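Local coordinates for Agap007691-pb (Anopheles gambiae, PDB 5C98), which belongs to the serpin family and may act as a serine protease inhibitor, although its own function is not established, at residues Thr248-Arg251 with Gln252-Asn255. Sequence-based numbering, arbitrary orientation.
Sequences TELR and QIVN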
# COMPACT_ATOMS: atom_id res chain seq x y z
N THR A 248 17.95 -6.00 -18.30
CA THR A 248 16.76 -5.18 -18.24
C THR A 248 16.68 -4.55 -16.86
O THR A 248 16.85 -5.23 -15.85
CB THR A 248 15.51 -6.03 -18.47
OG1 THR A 248 15.64 -6.74 -19.70
CG2 THR A 248 14.26 -5.18 -18.52
N GLU A 249 16.41 -3.25 -16.84
CA GLU A 249 16.28 -2.49 -15.61
C GLU A 249 14.88 -2.68 -15.01
O GLU A 249 13.90 -2.79 -15.74
CB GLU A 249 16.43 -1.00 -15.93
CG GLU A 249 17.80 -0.55 -16.42
CD GLU A 249 18.81 -0.53 -15.32
OE1 GLU A 249 18.44 -0.14 -14.18
OE2 GLU A 249 19.96 -0.91 -15.58
N LEU A 250 14.80 -2.72 -13.69
CA LEU A 250 13.51 -2.79 -13.02
C LEU A 250 12.61 -1.65 -13.45
O LEU A 250 11.41 -1.85 -13.63
CB LEU A 250 13.69 -2.86 -11.51
CG LEU A 250 12.36 -2.93 -10.75
CD1 LEU A 250 11.56 -4.19 -11.09
CD2 LEU A 250 12.62 -2.87 -9.24
N ARG A 251 13.16 -0.46 -13.67
CA ARG A 251 12.32 0.67 -14.06
C ARG A 251 11.53 0.36 -15.33
O ARG A 251 10.40 0.83 -15.49
CB ARG A 251 13.18 1.91 -14.29
CG ARG A 251 12.41 3.18 -14.52
CD ARG A 251 13.38 4.33 -14.74
NE ARG A 251 14.14 4.15 -15.98
CZ ARG A 251 15.34 3.59 -16.07
NH1 ARG A 251 15.98 3.15 -14.99
NH2 ARG A 251 15.92 3.47 -17.25
N GLN A 252 12.11 -0.43 -16.24
CA GLN A 252 11.38 -0.76 -17.46
C GLN A 252 10.14 -1.60 -17.15
O GLN A 252 9.08 -1.41 -17.75
CB GLN A 252 12.30 -1.51 -18.43
CG GLN A 252 11.68 -1.73 -19.79
CD GLN A 252 12.54 -2.59 -20.69
OE1 GLN A 252 13.76 -2.41 -20.76
NE2 GLN A 252 11.91 -3.52 -21.39
N ILE A 253 10.25 -2.56 -16.23
CA ILE A 253 9.10 -3.36 -15.85
C ILE A 253 8.06 -2.49 -15.16
O ILE A 253 6.87 -2.57 -15.45
CB ILE A 253 9.55 -4.52 -14.93
CG1 ILE A 253 10.16 -5.70 -15.72
CG2 ILE A 253 8.37 -5.09 -14.13
CD1 ILE A 253 11.38 -5.41 -16.51
N VAL A 254 8.50 -1.67 -14.21
CA VAL A 254 7.57 -0.86 -13.44
C VAL A 254 6.81 0.08 -14.35
O VAL A 254 5.59 0.24 -14.22
CB VAL A 254 8.33 -0.05 -12.38
CG1 VAL A 254 7.40 1.02 -11.72
CG2 VAL A 254 8.91 -0.95 -11.34
N ASN A 255 7.50 0.69 -15.32
CA ASN A 255 6.81 1.64 -16.19
C ASN A 255 5.97 0.94 -17.25
O ASN A 255 4.98 1.51 -17.73
CB ASN A 255 7.82 2.58 -16.82
CG ASN A 255 8.23 3.66 -15.87
OD1 ASN A 255 7.40 4.17 -15.11
ND2 ASN A 255 9.50 4.03 -15.92
O HOH W 1 15.88 -1.87 -19.42
O HOH W 2 11.65 3.18 -17.98
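Thr248 and Glu249 meet Gln252 and Ile253 where the chain turns into the short helix 250-256 of the serpin fold, a local contact at a helix N-terminus. Glu249 holds the N-cap position. Glu249 O accepts a weak, bent bond from Gln252 N (3.0 Å). The i to i+4 bonds of the helix follow at once: Val254 N to Leu250 O (3.0 Å, nearly straight) and Asn255 N to Arg251 O (2.9 Å).

The methyl of Thr248 lies across two side chains of the first turn. Thr248 CG2 is 3.5 Å from Ile253 CD1 and also touches the amide end of Gln252. With chi1 at -55°, CG2 is anti to the backbone N, which turns the methyl to the helix. The extended Gln252 brings OE1 back to the cap, where a water donates to OE1 and accepts from Glu249 N, tying the side chain to the backbone just before the helix.

On the exposed side, Arg251 CG runs past Asn255 ND2 at 3.3 Å. A bend at chi3 (66°) then carries the guanidinium back toward the Glu249 side, its plane 64° from the Asn255 amide. A second water accepts from Asn255 ND2 at 3.1 Å and, weakly, from Arg251 NE. The guanidinium has its main partner elsewhere, in a salt bridge from NH1 to Glu35.

Leu250 CG packs on Val254 CG2 at 4.0 Å on the buried face. Both side chains touch Tyr33, in a loop, and Met355 of strand 354-360, while Ile253 reaches Leu242 and Pro244 of strand 237-244, seating the helix against this antiparallel strand pair.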